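Local coordinates for Xaa-Pro dipeptidase (Pyrococcus horikoshii, PDB 1WY2) that hydrolyses Xaa-Pro dipeptides, releasing proline and the preceding amino acid, as a homodimeric metallopeptidase of the M24B family with a two-metal site in each subunit, at the interface of chains A and B. Coordinates in Å, arbitrary orientation; residue numbers count along the deposited sequence, not the author numbering. Chains: chain A/B, Xaa-Pro dipeptidase.

The interface of chains A and B. Residues chain A 169, 172-173, 176-177; chain B 161-162, 165, 168-169.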
ATOM      1  N   TYR A 169     -16.951   3.765   4.767  1.00 16.45           N
ATOM      2  CA  TYR A 169     -17.918   2.686   4.915  1.00 16.60           C
ATOM      3  C   TYR A 169     -18.934   2.821   3.785  1.00 17.44           C
ATOM      4  O   TYR A 169     -19.313   1.837   3.158  1.00 18.04           O
ATOM      5  CB  TYR A 169     -18.622   2.778   6.275  1.00 17.11           C
ATOM      6  CG  TYR A 169     -19.781   1.816   6.445  1.00 18.65           C
ATOM      7  CD1 TYR A 169     -21.085   2.205   6.137  1.00 18.71           C
ATOM      8  CD2 TYR A 169     -19.572   0.516   6.903  1.00 18.23           C
ATOM      9  CE1 TYR A 169     -22.157   1.320   6.284  1.00 20.01           C
ATOM     10  CE2 TYR A 169     -20.635  -0.376   7.050  1.00 19.88           C
ATOM     11  CZ  TYR A 169     -21.924   0.035   6.739  1.00 20.77           C
ATOM     12  OH  TYR A 169     -22.974  -0.845   6.888  1.00 20.68           O
ATOM     13  N   LYS A 172     -17.582   1.525   0.449  1.00 18.76           N
ATOM     14  CA  LYS A 172     -17.558   0.066   0.402  1.00 19.20           C
ATOM     15  C   LYS A 172     -18.952  -0.507   0.186  1.00 21.24           C
ATOM     16  O   LYS A 172     -19.131  -1.466  -0.569  1.00 21.59           O
ATOM     17  CB  LYS A 172     -16.976  -0.492   1.701  1.00 22.30           C
ATOM     18  CG  LYS A 172     -15.523  -0.137   1.914  1.00 27.05           C
ATOM     19  CD  LYS A 172     -15.082  -0.443   3.336  1.00 29.37           C
ATOM     20  CE  LYS A 172     -13.740   0.204   3.633  1.00 31.96           C
ATOM     21  NZ  LYS A 172     -13.312  -0.011   5.043  1.00 31.86           N
ATOM     22  N   MET A 173     -19.943   0.081   0.842  1.00 21.41           N
ATOM     23  CA  MET A 173     -21.302  -0.414   0.703  1.00 23.02           C
ATOM     24  C   MET A 173     -21.890  -0.057  -0.655  1.00 23.84           C
ATOM     25  O   MET A 173     -22.950  -0.557  -1.032  1.00 24.95           O
ATOM     26  CB  MET A 173     -22.173   0.117   1.844  1.00 24.39           C
ATOM     27  CG  MET A 173     -21.728  -0.391   3.217  1.00 25.74           C
ATOM     28  SD  MET A 173     -21.838  -2.199   3.425  1.00 28.92           S
ATOM     29  CE  MET A 173     -20.369  -2.769   2.619  1.00 30.87           C
ATOM     30  N   ALA A 176     -17.288  -0.198  -3.780  1.00 19.35           N
ATOM     31  CA  ALA A 176     -15.842  -0.021  -3.793  1.00 19.62           C
ATOM     32  C   ALA A 176     -15.127  -1.123  -3.013  1.00 20.27           C
ATOM     33  O   ALA A 176     -15.621  -1.593  -1.988  1.00 20.43           O
ATOM     34  CB  ALA A 176     -15.480   1.346  -3.222  1.00 18.84           C
ATOM     35  N   GLU A 177     -13.969  -1.545  -3.511  1.00 19.33           N
ATOM     36  CA  GLU A 177     -13.175  -2.567  -2.837  1.00 21.78           C
ATOM     37  C   GLU A 177     -12.696  -1.967  -1.520  1.00 22.67           C
ATOM     38  O   GLU A 177     -12.689  -2.628  -0.476  1.00 22.93           O
ATOM     39  CB  GLU A 177     -11.953  -2.940  -3.678  1.00 24.59           C
ATOM     40  CG  GLU A 177     -12.260  -3.517  -5.042  1.00 30.88           C
ATOM     41  CD  GLU A 177     -11.007  -3.665  -5.888  1.00 33.89           C
ATOM     42  OE1 GLU A 177      -9.974  -4.114  -5.343  1.00 37.34           O
ATOM     43  OE2 GLU A 177     -11.055  -3.341  -7.093  1.00 31.90           O
TER
ATOM     44  N   ARG B 161     -18.399  -9.265   2.825  1.00 16.01           N
ATOM     45  CA  ARG B 161     -17.937  -7.888   2.667  1.00 17.12           C
ATOM     46  C   ARG B 161     -18.655  -6.888   3.563  1.00 16.97           C
ATOM     47  O   ARG B 161     -18.078  -5.862   3.923  1.00 16.91           O
ATOM     48  CB  ARG B 161     -18.094  -7.438   1.211  1.00 21.38           C
ATOM     49  CG  ARG B 161     -16.970  -7.854   0.290  1.00 27.49           C
ATOM     50  CD  ARG B 161     -17.318  -7.513  -1.158  1.00 32.89           C
ATOM     51  NE  ARG B 161     -17.741  -6.121  -1.315  1.00 33.21           N
ATOM     52  CZ  ARG B 161     -16.932  -5.069  -1.208  1.00 37.24           C
ATOM     53  NH1 ARG B 161     -15.643  -5.239  -0.945  1.00 38.67           N
ATOM     54  NH2 ARG B 161     -17.413  -3.843  -1.366  1.00 35.12           N
ATOM     55  N   GLU B 162     -19.913  -7.163   3.901  1.00 16.36           N
ATOM     56  CA  GLU B 162     -20.655  -6.245   4.761  1.00 18.06           C
ATOM     57  C   GLU B 162     -20.103  -6.346   6.172  1.00 17.58           C
ATOM     58  O   GLU B 162     -20.006  -5.346   6.881  1.00 17.50           O
ATOM     59  CB  GLU B 162     -22.154  -6.563   4.787  1.00 20.62           C
ATOM     60  CG  GLU B 162     -22.934  -5.532   5.612  1.00 26.13           C
ATOM     61  CD  GLU B 162     -24.421  -5.814   5.717  1.00 29.47           C
ATOM     62  OE1 GLU B 162     -25.031  -6.218   4.706  1.00 32.93           O
ATOM     63  OE2 GLU B 162     -24.983  -5.609   6.815  1.00 32.48           O
ATOM     64  N   ALA B 165     -16.777  -4.464   6.136  1.00 14.24           N
ATOM     65  CA  ALA B 165     -16.955  -3.014   6.154  1.00 16.13           C
ATOM     66  C   ALA B 165     -17.353  -2.527   7.543  1.00 16.41           C
ATOM     67  O   ALA B 165     -16.844  -1.517   8.024  1.00 16.73           O
ATOM     68  CB  ALA B 165     -18.009  -2.595   5.132  1.00 16.92           C
ATOM     69  N   GLU B 168     -14.327  -2.687   9.943  1.00 17.98           N
ATOM     70  CA  GLU B 168     -13.263  -1.751   9.597  1.00 17.49           C
ATOM     71  C   GLU B 168     -13.696  -0.366  10.062  1.00 17.02           C
ATOM     72  O   GLU B 168     -12.876   0.445  10.486  1.00 16.51           O
ATOM     73  CB  GLU B 168     -12.992  -1.781   8.093  1.00 18.68           C
ATOM     74  CG  GLU B 168     -12.480  -3.147   7.646  1.00 20.86           C
ATOM     75  CD  GLU B 168     -12.193  -3.234   6.163  1.00 24.94           C
ATOM     76  OE1 GLU B 168     -12.866  -2.531   5.383  1.00 28.35           O
ATOM     77  OE2 GLU B 168     -11.306  -4.027   5.777  1.00 25.05           O
ATOM     78  N   TYR B 169     -14.997  -0.111   9.988  1.00 15.68           N
ATOM     79  CA  TYR B 169     -15.560   1.152  10.448  1.00 16.88           C
ATOM     80  C   TYR B 169     -15.316   1.259  11.954  1.00 18.28           C
ATOM     81  O   TYR B 169     -14.841   2.283  12.452  1.00 17.69           O
ATOM     82  CB  TYR B 169     -17.062   1.187  10.154  1.00 15.83           C
ATOM     83  CG  TYR B 169     -17.810   2.318  10.824  1.00 16.56           C
ATOM     84  CD1 TYR B 169     -18.551   2.098  11.987  1.00 17.00           C
ATOM     85  CD2 TYR B 169     -17.776   3.606  10.297  1.00 18.50           C
ATOM     86  CE1 TYR B 169     -19.243   3.141  12.605  1.00 19.40           C
ATOM     87  CE2 TYR B 169     -18.464   4.654  10.904  1.00 19.44           C
ATOM     88  CZ  TYR B 169     -19.192   4.414  12.056  1.00 20.34           C
ATOM     89  OH  TYR B 169     -19.868   5.452  12.651  1.00 23.27           O
TER
HETATM   90  O   HOH W   1     -15.790   0.529   6.450  1.00 16.80           O
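Helix 160-173 of one subunit packs against the same helix of the other in this part of the two-fold homodimer interface. The methyl group of B:Ala165 is met by three chain A side chains. A:Met173, bent at chi2 and chi3, turns its terminal methyl inward, so that CE presses on B:Ala165 CB at 3.5 Å, a tight fit; the A:Met173 side chain crosses that of B:Glu162 at about a right angle, with SD toward CG. A:Tyr169, with CG anti to the backbone N (chi1 172°), offers the CD2-CE2 rim of its ring, CD2 lying 3.9 Å from B:Ala165 CB, while B:Ala165 C sits in the ring plane at that edge. A:Met173 CG of the same chain covers one face of the ring, offset toward the rim, and probably helps to hold its tilt. The third, A:Lys172, runs extended past the methyl with CD alongside it and crosses B:Glu168 obliquely. Its ammonium NZ forms a salt bridge and hydrogen bond of 2.6 Å with the carboxylate OE1 of B:Glu168, which it meets from above the carboxylate plane. NZ is also 2.9 Å from water 1, which lies 2.8 Å from B:Ala165 O, so a bridge reaches the backbone of the opposing helix. An alanine at A:Lys172 would remove everything beyond CB, ammonium included, and would probably cost the interface this salt bridge, the water link and some of the cover over B:Ala165. Beyond the lysine, B:Arg161 bends at chi3 (51°) to carry its guanidinium to the segment that follows the chain A helix. There NH2 donates to the backbone carbonyl of A:Ala176, NH2 to O 2.9 Å, with the acceptor near the guanidinium plane but the donor 45° above the carbonyl plane.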